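Local structure of Aac(6')-ib (Escherichia coli, 2VQY) at residues A[116-121]-A[153-158]; A[37-42]-A[90-95]. The protein probably transfers the acetyl group of acetyl-CoA to the 6'-amino group of aminoglycoside antibiotics such as kanamycin, conferring resistance to them. The protein carries 2 engineered substitutions. All coordinates share one frame; numbering follows the deposited sequence.

After strand 26-30 the chain enters helix 36-43, and contact 2 closes a loop of 47 residues when strand 88-97 brings 90-95 against 37-42. The next strand, 114-121, then opens contact 1, which closes 31 residues later at 153-158, after helix 131-144. The two loops follow one another in series, neither nesting nor crossing. They meet in the central sheet, where strands 88-97 and 114-121 are antiparallel neighbours joined by backbone hydrogen bonds between Q94 and D118 and between Y92 and L120. Contact 2 thus sets a helix on the sheet, while contact 1 joins 114-121 to the parallel strand 151-154 beside the acetyl-CoA and paromomycin sites.

Contact 1: A[116-121]-A[153-158]; sequences GIDQLL and QTDPSP. With ACO (acetyl coenzyme *a), chain B.
I117 and Q153 join the parallel strands 114-121 and 151-154 through a backbone hydrogen bond, I117 N to Q153 O at 3.1 Å, with the side chain of Q153 lying beside G116. Its CG sits between the backbone N and the carbonyl carbon (chi1 68°), which places it 3.5 Å from G116 CA; the chain then runs extended to an amide held by Y187 and Y96. One residue on, a side chain takes over the pairing. The hydroxyl of T154, turned opposite its own backbone N (chi1 -168°), donates to I117 O at 3.0 Å from a position tilted off the carbonyl plane, while T154 CB rests 4.1 Å from I117 CG1. Water 1 also reaches I117 O and bridges it to D155 OD1, 2.7 Å from the water. Beyond T154 the two segments diverge, and the carboxylates of D118 and D155 approach each other with planes 57° apart and the two OD1 atoms 3.4 Å from each other. Each OD1 has its own partner on paromomycin, a hydroxyl for D118 and an amine for D155; the amine would be expected to ease the closeness of the like charges. Such a splay is the hallmark of the GNAT fold, which lays the pantetheine arm along strand 114-121: L121 N bonds acetyl-CoA O9P at 2.8 Å, and Q119 N bonds the thioester oxygen O at 3.1 Å. This backbone N-H would be expected to polarise the thioester carbonyl and steady developing negative charge on its oxygen, while the two carboxylates hold the antibiotic beside the acetyl group.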
ATOM      1  N   GLY A 116      -1.029   7.675  -2.121  1.00  9.30           N
ATOM      2  CA  GLY A 116      -1.533   6.702  -1.145  1.00  9.38           C
ATOM      3  C   GLY A 116      -0.844   5.350  -1.316  1.00  9.30           C
ATOM      4  O   GLY A 116      -0.245   5.071  -2.373  1.00  9.40           O
ATOM      5  N   ILE A 117      -0.921   4.505  -0.300  1.00  8.74           N
ATOM      6  CA  ILE A 117      -0.336   3.154  -0.385  1.00  8.80           C
ATOM      7  C   ILE A 117      -1.308   2.082   0.140  1.00  9.45           C
ATOM      8  O   ILE A 117      -2.151   2.360   1.027  1.00  9.21           O
ATOM      9  CB  ILE A 117       1.014   3.038   0.364  1.00  8.15           C
ATOM     10  CG1 ILE A 117       0.844   3.387   1.864  1.00 10.11           C
ATOM     11  CG2 ILE A 117       2.134   3.922  -0.319  1.00  7.68           C
ATOM     12  CD1 ILE A 117       2.142   3.214   2.727  1.00  9.71           C
ATOM     13  N   ASP A 118      -1.169   0.869  -0.407  1.00  9.29           N
ATOM     14  CA  ASP A 118      -1.868  -0.330   0.107  1.00  9.23           C
ATOM     15  C   ASP A 118      -0.850  -1.449   0.043  1.00  9.77           C
ATOM     16  O   ASP A 118       0.048  -1.425  -0.835  1.00  9.51           O
ATOM     17  CB  ASP A 118      -3.079  -0.700  -0.768  1.00 10.00           C
ATOM     18  CG  ASP A 118      -4.040   0.467  -0.982  1.00 11.97           C
ATOM     19  OD1 ASP A 118      -4.828   0.726  -0.057  1.00 11.56           O
ATOM     20  OD2 ASP A 118      -4.024   1.099  -2.068  1.00 11.21           O
ATOM     21  N   GLN A 119      -0.933  -2.414   0.960  1.00  9.19           N
ATOM     22  CA  GLN A 119       0.055  -3.509   0.925  1.00  9.79           C
ATOM     23  C   GLN A 119      -0.413  -4.736   1.667  1.00 10.20           C
ATOM     24  O   GLN A 119      -1.380  -4.687   2.468  1.00  9.12           O
ATOM     25  CB  GLN A 119       1.452  -3.062   1.414  1.00  9.83           C
ATOM     26  CG  GLN A 119       1.634  -2.924   2.913  1.00 12.92           C
ATOM     27  CD  GLN A 119       0.775  -1.846   3.485  1.00 17.40           C
ATOM     28  OE1 GLN A 119       0.790  -0.698   3.018  1.00 16.81           O
ATOM     29  NE2 GLN A 119      -0.006  -2.206   4.504  1.00 18.80           N
ATOM     30  N   LEU A 120       0.272  -5.843   1.388  1.00 10.07           N
ATOM     31  CA  LEU A 120      -0.063  -7.119   2.015  1.00 10.78           C
ATOM     32  C   LEU A 120       1.204  -7.965   2.115  1.00 11.25           C
ATOM     33  O   LEU A 120       2.118  -7.834   1.286  1.00 11.36           O
ATOM     34  CB  LEU A 120      -1.170  -7.848   1.230  1.00 11.11           C
ATOM     35  CG  LEU A 120      -0.849  -8.281  -0.198  1.00 12.16           C
ATOM     36  CD1 LEU A 120      -0.211  -9.716  -0.180  1.00 13.10           C
ATOM     37  CD2 LEU A 120      -2.104  -8.241  -1.083  1.00 13.41           C
ATOM     38  N   LEU A 121       1.252  -8.807   3.132  1.00 11.71           N
ATOM     39  CA  LEU A 121       2.320  -9.797   3.266  1.00 11.85           C
ATOM     40  C   LEU A 121       1.761 -11.158   2.828  1.00 12.60           C
ATOM     41  O   LEU A 121       0.692 -11.583   3.276  1.00 13.52           O
ATOM     42  CB  LEU A 121       2.831  -9.855   4.704  1.00 12.25           C
ATOM     43  CG  LEU A 121       3.574  -8.636   5.286  1.00 13.03           C
ATOM     44  CD1 LEU A 121       3.898  -8.919   6.783  1.00 13.88           C
ATOM     45  CD2 LEU A 121       4.818  -8.327   4.481  1.00 14.11           C
ATOM     46  N   GLN A 153      -0.557   9.053   2.107  1.00  9.69           N
ATOM     47  CA  GLN A 153      -1.767   8.709   2.876  1.00  9.68           C
ATOM     48  C   GLN A 153      -2.023   7.216   2.799  1.00  9.49           C
ATOM     49  O   GLN A 153      -1.480   6.518   1.929  1.00  8.83           O
ATOM     50  CB  GLN A 153      -2.975   9.430   2.303  1.00  9.77           C
ATOM     51  CG  GLN A 153      -3.358   8.896   0.897  1.00  9.07           C
ATOM     52  CD  GLN A 153      -4.614   9.536   0.314  1.00  8.98           C
ATOM     53  OE1 GLN A 153      -4.804  10.759   0.393  1.00  9.71           O
ATOM     54  NE2 GLN A 153      -5.422   8.726  -0.374  1.00  9.43           N
ATOM     55  N   THR A 154      -2.877   6.732   3.701  1.00 10.53           N
ATOM     56  CA  THR A 154      -3.384   5.349   3.621  1.00 10.69           C
ATOM     57  C   THR A 154      -4.775   5.326   4.288  1.00 10.32           C
ATOM     58  O   THR A 154      -5.144   6.283   4.991  1.00 10.53           O
ATOM     59  CB  THR A 154      -2.383   4.336   4.230  1.00 11.79           C
ATOM     60  OG1 THR A 154      -2.764   2.986   3.903  1.00 14.07           O
ATOM     61  CG2 THR A 154      -2.268   4.519   5.749  1.00 10.06           C
ATOM     62  N   ASP A 155      -5.533   4.256   4.045  1.00 10.39           N
ATOM     63  CA  ASP A 155      -6.957   4.242   4.372  1.00 10.73           C
ATOM     64  C   ASP A 155      -7.355   2.842   4.915  1.00 11.46           C
ATOM     65  O   ASP A 155      -8.283   2.230   4.376  1.00 11.56           O
ATOM     66  CB  ASP A 155      -7.801   4.638   3.151  1.00 11.28           C
ATOM     67  CG  ASP A 155      -7.689   3.637   1.969  1.00 10.63           C
ATOM     68  OD1 ASP A 155      -6.680   2.865   1.903  1.00 13.19           O
ATOM     69  OD2 ASP A 155      -8.642   3.617   1.145  1.00 12.60           O
ATOM     70  N   PRO A 156      -6.672   2.371   5.980  1.00 10.86           N
ATOM     71  CA  PRO A 156      -7.069   1.050   6.514  1.00 11.53           C
ATOM     72  C   PRO A 156      -8.520   1.069   6.979  1.00 11.91           C
ATOM     73  O   PRO A 156      -9.031   2.124   7.374  1.00 10.91           O
ATOM     74  CB  PRO A 156      -6.143   0.855   7.720  1.00 11.82           C
ATOM     75  CG  PRO A 156      -5.673   2.263   8.109  1.00 11.81           C
ATOM     76  CD  PRO A 156      -5.571   2.971   6.769  1.00 11.03           C
ATOM     77  N   SER A 157      -9.166  -0.090   6.897  1.00 12.41           N
ATOM     78  CA  SER A 157     -10.487  -0.282   7.460  1.00 12.97           C
ATOM     79  C   SER A 157     -10.447   0.016   8.981  1.00 11.87           C
ATOM     80  O   SER A 157      -9.471  -0.298   9.653  1.00 12.24           O
ATOM     81  CB  SER A 157     -10.894  -1.738   7.221  1.00 13.19           C
ATOM     82  OG  SER A 157     -11.692  -2.216   8.258  1.00 17.95           O
ATOM     83  N   PRO A 158     -11.516   0.609   9.519  1.00 12.83           N
ATOM     84  CA  PRO A 158     -11.559   0.789  10.990  1.00 13.16           C
ATOM     85  C   PRO A 158     -11.418  -0.548  11.757  1.00 13.64           C
ATOM     86  O   PRO A 158     -10.930  -0.546  12.879  1.00 13.83           O
ATOM     87  CB  PRO A 158     -12.951   1.401  11.233  1.00 13.11           C
ATOM     88  CG  PRO A 158     -13.340   2.011   9.920  1.00 15.17           C
ATOM     89  CD  PRO A 158     -12.733   1.124   8.860  1.00 12.13           C
TER
HETATM   90  N1A ACO B1200      -4.951  -3.951  18.325  1.00 40.89           N
HETATM   91  C2A ACO B1200      -3.854  -3.200  18.443  1.00 40.79           C
HETATM   92  N3A ACO B1200      -2.709  -3.584  17.884  1.00 40.66           N
HETATM   93  C4A ACO B1200      -2.639  -4.738  17.176  1.00 40.39           C
HETATM   94  C5A ACO B1200      -3.758  -5.533  17.022  1.00 40.12           C
HETATM   95  C6A ACO B1200      -4.940  -5.115  17.626  1.00 40.62           C
HETATM   96  N6A ACO B1200      -6.049  -5.854  17.511  1.00 40.36           N
HETATM   97  N7A ACO B1200      -3.408  -6.588  16.292  1.00 39.97           N
HETATM   98  C8A ACO B1200      -2.108  -6.477  16.000  1.00 39.78           C
HETATM   99  N9A ACO B1200      -1.643  -5.350  16.542  1.00 39.70           N
HETATM  100  C1B ACO B1200      -0.265  -4.781  16.468  1.00 38.76           C
HETATM  101  C2B ACO B1200       0.907  -5.706  16.743  1.00 37.79           C
HETATM  102  O2B ACO B1200       1.046  -5.908  18.154  1.00 39.93           O
HETATM  103  C3B ACO B1200       2.043  -4.847  16.199  1.00 36.37           C
HETATM  104  O3B ACO B1200       2.316  -3.746  17.082  1.00 38.28           O
HETATM  105  P3B ACO B1200       3.451  -3.797  18.243  1.00 41.64           P
HETATM  106  O7A ACO B1200       3.272  -2.381  19.005  1.00 41.94           O
HETATM  107  O8A ACO B1200       4.843  -3.746  17.460  1.00 39.29           O
HETATM  108  O9A ACO B1200       3.267  -4.982  19.127  1.00 41.48           O
HETATM  109  C4B ACO B1200       1.410  -4.198  14.954  1.00 33.40           C
HETATM  110  O4B ACO B1200      -0.021  -4.342  15.118  1.00 34.64           O
HETATM  111  C5B ACO B1200       1.726  -4.758  13.554  1.00 28.87           C
HETATM  112  O5B ACO B1200       3.048  -4.415  13.136  1.00 25.86           O
HETATM  113  P1A ACO B1200       3.854  -5.416  12.156  1.00 22.51           P
HETATM  114  O1A ACO B1200       4.951  -4.637  11.498  1.00 23.52           O
HETATM  115  O2A ACO B1200       4.189  -6.715  12.813  1.00 22.31           O
HETATM  116  O3A ACO B1200       2.727  -5.709  11.104  1.00 20.05           O
HETATM  117  P2A ACO B1200       2.776  -6.884   9.996  1.00 19.17           P
HETATM  118  O4A ACO B1200       4.148  -7.314   9.748  1.00 17.67           O
HETATM  119  O5A ACO B1200       1.706  -7.892  10.310  1.00 19.46           O
HETATM  120  O6A ACO B1200       2.252  -6.005   8.716  1.00 20.43           O
HETATM  121  CBP ACO B1200       0.193  -5.835   7.370  1.00 16.31           C
HETATM  122  CCP ACO B1200       0.943  -5.354   8.636  1.00 16.26           C
HETATM  123  CDP ACO B1200      -1.192  -5.106   7.329  1.00 15.59           C
HETATM  124  CEP ACO B1200       1.035  -5.451   6.134  1.00 15.07           C
HETATM  125  CAP ACO B1200      -0.015  -7.389   7.471  1.00 16.72           C
HETATM  126  OAP ACO B1200      -0.530  -7.758   8.786  1.00 17.09           O
HETATM  127  C9P ACO B1200      -0.903  -7.947   6.326  1.00 17.29           C
HETATM  128  O9P ACO B1200      -0.435  -8.079   5.185  1.00 17.16           O
HETATM  129  N8P ACO B1200      -2.166  -8.248   6.679  1.00 17.45           N
HETATM  130  C7P ACO B1200      -3.196  -8.793   5.781  1.00 19.73           C
HETATM  131  C6P ACO B1200      -3.469  -7.855   4.576  1.00 20.53           C
HETATM  132  C5P ACO B1200      -3.906  -6.442   5.000  1.00 23.58           C
HETATM  133  O5P ACO B1200      -4.453  -6.261   6.087  1.00 18.96           O
HETATM  134  N4P ACO B1200      -3.596  -5.486   4.098  1.00 22.59           N
HETATM  135  C3P ACO B1200      -3.840  -4.162   4.128  1.00 24.39           C
HETATM  136  C2P ACO B1200      -4.395  -3.450   5.164  1.00 25.09           C
HETATM  137  S1P ACO B1200      -4.889  -1.683   4.893  1.00 24.73           S
HETATM  138  C   ACO B1200      -4.052  -0.944   3.515  1.00 25.35           C
HETATM  139  O   ACO B1200      -3.237  -1.552   2.795  1.00 19.01           O
HETATM  140  CH3 ACO B1200      -4.436   0.551   3.332  1.00 18.48           C
HETATM  141  O   HOH W   1      -4.520   3.929   0.662  1.00  9.80           O

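Contact 2: A[37-42]-A[90-95]; sequences AMLYEW and IGYAQS. With PAR (paromomycin), chain C.
L39 and Y92 make the main apolar contact: the two methyls of L39 lie obliquely along the CD1 side of the tyrosine ring, L39 CD1 at 3.8 Å from Y92 CG and L39 CD2 at 4.0 Å from Y92 CE1. With its CG trans to the backbone N (chi1 -179°), L39 reaches out from the helix to the ring. M31 touches both side chains. W42 adds the second apolar touch, its CZ3 lying 4.1 Å from Y92 CB, and M38 CG packs over one face of the indole, toward its rim.

Indole meets backbone at G91, where W42 CZ3 comes within 3.3 Å of G91 O, again at an oblique angle, while W42 CH2 lies near G91 N. Here the strand carries a classic beta bulge, I90 and G91 both facing A83 of strand 78-85. Helix 36-43 crosses this part of the GNAT sheet almost at right angles, the short axes 99° apart, so that successive turns supply L39 and W42 to neighbouring strand residues.

Hydrogen bonds run along the strand rather than to the helix. Y92 OH donates to Q94 OE1 at 2.8 Å, approaching within the amide plane at one of the oxygen's lone pairs. The same oxygen accepts from paromomycin O53 at 2.6 Å, while Q94 NE2 donates to paromomycin O52 at 3.1 Å and to D118 OD2, bonds that together fix the rotation of the amide against the antibiotic.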
ATOM      1  N   ALA A  37       0.428 -14.571 -11.747  1.00 15.16           N
ATOM      2  CA  ALA A  37      -0.003 -15.887 -11.246  1.00 15.56           C
ATOM      3  C   ALA A  37       0.275 -16.038  -9.742  1.00 15.48           C
ATOM      4  O   ALA A  37      -0.586 -16.553  -9.000  1.00 14.66           O
ATOM      5  CB  ALA A  37       0.659 -17.025 -12.036  1.00 16.32           C
ATOM      6  N   MET A  38       1.457 -15.575  -9.323  1.00 15.25           N
ATOM      7  CA  MET A  38       1.861 -15.553  -7.903  1.00 15.10           C
ATOM      8  C   MET A  38       0.923 -14.651  -7.099  1.00 14.49           C
ATOM      9  O   MET A  38       0.468 -15.021  -6.011  1.00 12.87           O
ATOM     10  CB  MET A  38       3.295 -15.042  -7.789  1.00 16.07           C
ATOM     11  CG  MET A  38       3.820 -14.995  -6.363  1.00 16.30           C
ATOM     12  SD  MET A  38       5.488 -14.342  -6.280  1.00 18.15           S
ATOM     13  CE  MET A  38       5.252 -12.632  -6.764  1.00 20.25           C
ATOM     14  N   LEU A  39       0.617 -13.477  -7.639  1.00 13.35           N
ATOM     15  CA  LEU A  39      -0.313 -12.538  -6.952  1.00 13.21           C
ATOM     16  C   LEU A  39      -1.715 -13.134  -6.784  1.00 12.15           C
ATOM     17  O   LEU A  39      -2.352 -13.004  -5.729  1.00 11.48           O
ATOM     18  CB  LEU A  39      -0.377 -11.197  -7.678  1.00 12.44           C
ATOM     19  CG  LEU A  39      -1.279 -10.109  -7.063  1.00 13.24           C
ATOM     20  CD1 LEU A  39      -0.881  -9.800  -5.586  1.00 13.29           C
ATOM     21  CD2 LEU A  39      -1.299  -8.839  -7.967  1.00 14.13           C
ATOM     22  N   TYR A  40      -2.187 -13.805  -7.834  1.00 11.59           N
ATOM     23  CA  TYR A  40      -3.442 -14.533  -7.786  1.00 11.63           C
ATOM     24  C   TYR A  40      -3.462 -15.545  -6.631  1.00 11.12           C
ATOM     25  O   TYR A  40      -4.397 -15.548  -5.824  1.00 10.91           O
ATOM     26  CB  TYR A  40      -3.692 -15.222  -9.132  1.00 12.20           C
ATOM     27  CG  TYR A  40      -4.675 -16.377  -9.061  1.00 14.34           C
ATOM     28  CD1 TYR A  40      -6.024 -16.146  -8.795  1.00 12.59           C
ATOM     29  CD2 TYR A  40      -4.244 -17.697  -9.260  1.00 13.50           C
ATOM     30  CE1 TYR A  40      -6.940 -17.222  -8.730  1.00 14.69           C
ATOM     31  CE2 TYR A  40      -5.143 -18.777  -9.204  1.00 13.95           C
ATOM     32  CZ  TYR A  40      -6.472 -18.539  -8.940  1.00 12.26           C
ATOM     33  OH  TYR A  40      -7.359 -19.583  -8.886  1.00 14.74           O
ATOM     34  N   GLU A  41      -2.417 -16.375  -6.544  1.00 11.98           N
ATOM     35  CA  GLU A  41      -2.272 -17.294  -5.424  1.00 12.63           C
ATOM     36  C   GLU A  41      -2.378 -16.562  -4.069  1.00 12.77           C
ATOM     37  O   GLU A  41      -3.136 -16.986  -3.169  1.00 13.09           O
ATOM     38  CB  GLU A  41      -0.965 -18.084  -5.513  1.00 13.76           C
ATOM     39  CG  GLU A  41      -0.847 -19.036  -4.330  1.00 13.95           C
ATOM     40  CD  GLU A  41       0.370 -19.947  -4.391  1.00 15.49           C
ATOM     41  OE1 GLU A  41       1.134 -19.905  -5.368  1.00 14.06           O
ATOM     42  OE2 GLU A  41       0.524 -20.715  -3.425  1.00 17.80           O
ATOM     43  N   TRP A  42      -1.609 -15.483  -3.931  1.00 13.59           N
ATOM     44  CA  TRP A  42      -1.598 -14.696  -2.684  1.00 14.24           C
ATOM     45  C   TRP A  42      -2.966 -14.159  -2.304  1.00 14.35           C
ATOM     46  O   TRP A  42      -3.407 -14.319  -1.149  1.00 16.12           O
ATOM     47  CB  TRP A  42      -0.604 -13.539  -2.804  1.00 12.42           C
ATOM     48  CG  TRP A  42       0.860 -13.942  -2.854  1.00 13.70           C
ATOM     49  CD1 TRP A  42       1.406 -15.203  -2.690  1.00 13.50           C
ATOM     50  CD2 TRP A  42       1.947 -13.054  -3.062  1.00 14.74           C
ATOM     51  NE1 TRP A  42       2.775 -15.135  -2.801  1.00 14.65           N
ATOM     52  CE2 TRP A  42       3.136 -13.818  -3.010  1.00 15.16           C
ATOM     53  CE3 TRP A  42       2.035 -11.659  -3.279  1.00 15.69           C
ATOM     54  CZ2 TRP A  42       4.403 -13.242  -3.185  1.00 14.74           C
ATOM     55  CZ3 TRP A  42       3.291 -11.086  -3.441  1.00 12.78           C
ATOM     56  CH2 TRP A  42       4.457 -11.868  -3.375  1.00 13.81           C
ATOM     57  N   ILE A  90       7.958 -11.534  -0.802  1.00 17.50           N
ATOM     58  CA  ILE A  90       7.234 -11.709   0.461  1.00 16.72           C
ATOM     59  C   ILE A  90       5.927 -10.892   0.580  1.00 15.21           C
ATOM     60  O   ILE A  90       5.211 -10.994   1.588  1.00 13.62           O
ATOM     61  CB  ILE A  90       8.145 -11.427   1.700  1.00 17.09           C
ATOM     62  CG1 ILE A  90       8.638  -9.958   1.710  1.00 18.40           C
ATOM     63  CG2 ILE A  90       9.276 -12.462   1.779  1.00 18.61           C
ATOM     64  CD1 ILE A  90       8.757  -9.315   3.116  1.00 23.87           C
ATOM     65  N   GLY A  91       5.618 -10.084  -0.431  1.00 13.88           N
ATOM     66  CA  GLY A  91       4.385  -9.307  -0.353  1.00 12.90           C
ATOM     67  C   GLY A  91       4.144  -8.464  -1.583  1.00 12.19           C
ATOM     68  O   GLY A  91       4.977  -8.421  -2.512  1.00 12.18           O
ATOM     69  N   TYR A  92       2.991  -7.813  -1.582  1.00 10.98           N
ATOM     70  CA  TYR A  92       2.577  -6.963  -2.685  1.00  9.95           C
ATOM     71  C   TYR A  92       2.312  -5.599  -2.102  1.00  9.13           C
ATOM     72  O   TYR A  92       1.763  -5.492  -1.010  1.00  9.08           O
ATOM     73  CB  TYR A  92       1.294  -7.509  -3.337  1.00  9.97           C
ATOM     74  CG  TYR A  92       0.611  -6.525  -4.269  1.00 10.83           C
ATOM     75  CD1 TYR A  92       0.994  -6.446  -5.620  1.00 10.69           C
ATOM     76  CD2 TYR A  92      -0.400  -5.669  -3.807  1.00 11.30           C
ATOM     77  CE1 TYR A  92       0.373  -5.547  -6.498  1.00 10.22           C
ATOM     78  CE2 TYR A  92      -1.038  -4.738  -4.691  1.00 11.18           C
ATOM     79  CZ  TYR A  92      -0.623  -4.704  -6.038  1.00 11.02           C
ATOM     80  OH  TYR A  92      -1.195  -3.862  -6.914  1.00 10.57           O
ATOM     81  N   ALA A  93       2.700  -4.551  -2.820  1.00  9.37           N
ATOM     82  CA  ALA A  93       2.312  -3.205  -2.392  1.00  9.17           C
ATOM     83  C   ALA A  93       1.916  -2.418  -3.628  1.00  9.82           C
ATOM     84  O   ALA A  93       2.243  -2.799  -4.770  1.00  9.58           O
ATOM     85  CB  ALA A  93       3.455  -2.538  -1.665  1.00  9.67           C
ATOM     86  N   GLN A  94       1.238  -1.306  -3.416  1.00  9.62           N
ATOM     87  CA  GLN A  94       0.952  -0.407  -4.519  1.00  9.92           C
ATOM     88  C   GLN A  94       0.940   1.022  -4.005  1.00 10.12           C
ATOM     89  O   GLN A  94       0.609   1.290  -2.806  1.00 10.04           O
ATOM     90  CB  GLN A  94      -0.390  -0.757  -5.210  1.00  8.46           C
ATOM     91  CG  GLN A  94      -1.636  -0.707  -4.259  1.00 10.37           C
ATOM     92  CD  GLN A  94      -2.935  -1.118  -4.953  1.00 10.88           C
ATOM     93  OE1 GLN A  94      -2.955  -2.040  -5.793  1.00 10.07           O
ATOM     94  NE2 GLN A  94      -4.030  -0.473  -4.575  1.00  9.33           N
ATOM     95  N   SER A  95       1.378   1.940  -4.870  1.00  8.84           N
ATOM     96  CA  SER A  95       1.205   3.360  -4.565  1.00  9.75           C
ATOM     97  C   SER A  95       0.312   3.951  -5.623  1.00  9.35           C
ATOM     98  O   SER A  95       0.219   3.411  -6.741  1.00  9.64           O
ATOM     99  CB  SER A  95       2.542   4.109  -4.507  1.00 10.52           C
ATOM    100  OG  SER A  95       3.243   4.020  -5.759  1.00  9.75           O
TER
HETATM  101  C11 PAR C1201      -7.234  -1.761  -2.549  1.00 15.68           C
HETATM  102  O11 PAR C1201      -8.042  -0.573  -2.459  1.00 15.24           O
HETATM  103  C21 PAR C1201      -8.074  -3.019  -2.858  1.00 16.31           C
HETATM  104  N21 PAR C1201      -8.894  -2.744  -4.039  1.00 17.61           N
HETATM  105  C31 PAR C1201      -8.974  -3.331  -1.633  1.00 18.04           C
HETATM  106  O31 PAR C1201      -9.829  -4.476  -1.881  1.00 17.97           O
HETATM  107  C41 PAR C1201      -8.110  -3.487  -0.359  1.00 18.55           C
HETATM  108  O41 PAR C1201      -8.914  -3.725   0.823  1.00 18.36           O
HETATM  109  C51 PAR C1201      -7.234  -2.205  -0.148  1.00 17.15           C
HETATM  110  O51 PAR C1201      -6.479  -1.865  -1.396  1.00 15.91           O
HETATM  111  C61 PAR C1201      -6.170  -2.396   0.940  1.00 17.92           C
HETATM  112  O61 PAR C1201      -5.825  -1.116   1.517  1.00 19.21           O
HETATM  113  C12 PAR C1201      -7.708   3.456  -3.576  1.00 10.88           C
HETATM  114  N12 PAR C1201      -7.205   4.780  -3.985  1.00 11.69           N
HETATM  115  C22 PAR C1201      -7.233   3.088  -2.146  1.00 10.56           C
HETATM  116  C32 PAR C1201      -7.851   1.723  -1.801  1.00 11.99           C
HETATM  117  N32 PAR C1201      -7.490   1.367  -0.400  1.00  9.41           N
HETATM  118  C42 PAR C1201      -7.320   0.639  -2.804  1.00 13.30           C
HETATM  119  C52 PAR C1201      -7.736   0.994  -4.259  1.00 14.36           C
HETATM  120  O52 PAR C1201      -7.045   0.089  -5.172  1.00 14.75           O
HETATM  121  C62 PAR C1201      -7.173   2.398  -4.567  1.00 11.95           C
HETATM  122  O62 PAR C1201      -7.570   2.699  -5.901  1.00 13.27           O
HETATM  123  C13 PAR C1201      -7.841  -0.300  -6.327  1.00 20.87           C
HETATM  124  C23 PAR C1201      -6.997  -0.041  -7.597  1.00 23.04           C
HETATM  125  O23 PAR C1201      -7.285   1.225  -8.164  1.00 25.01           O
HETATM  126  C33 PAR C1201      -7.487  -1.182  -8.519  1.00 24.57           C
HETATM  127  O33 PAR C1201      -8.853  -0.851  -8.920  1.00 25.39           O
HETATM  128  C43 PAR C1201      -7.555  -2.346  -7.526  1.00 23.53           C
HETATM  129  O43 PAR C1201      -7.870  -1.764  -6.216  1.00 23.22           O
HETATM  130  C53 PAR C1201      -6.182  -3.051  -7.399  1.00 25.55           C
HETATM  131  O53 PAR C1201      -5.174  -2.041  -7.174  1.00 24.66           O
HETATM  132  C14 PAR C1201      -9.461  -1.857  -9.746  1.00 30.32           C
HETATM  133  C24 PAR C1201     -10.143  -1.162 -10.940  1.00 31.68           C
HETATM  134  N24 PAR C1201     -11.047  -0.094 -10.443  1.00 29.81           N
HETATM  135  C34 PAR C1201     -10.942  -2.209 -11.756  1.00 34.20           C
HETATM  136  O34 PAR C1201     -10.019  -3.068 -12.453  1.00 34.20           O
HETATM  137  C44 PAR C1201     -11.881  -3.049 -10.861  1.00 34.70           C
HETATM  138  O44 PAR C1201     -12.929  -2.220 -10.330  1.00 36.37           O
HETATM  139  C54 PAR C1201     -11.106  -3.644  -9.682  1.00 35.63           C
HETATM  140  O54 PAR C1201     -10.485  -2.520  -8.945  1.00 34.37           O
HETATM  141  C64 PAR C1201     -12.059  -4.508  -8.831  1.00 35.67           C
HETATM  142  N64 PAR C1201     -11.691  -4.406  -7.416  1.00 38.30           N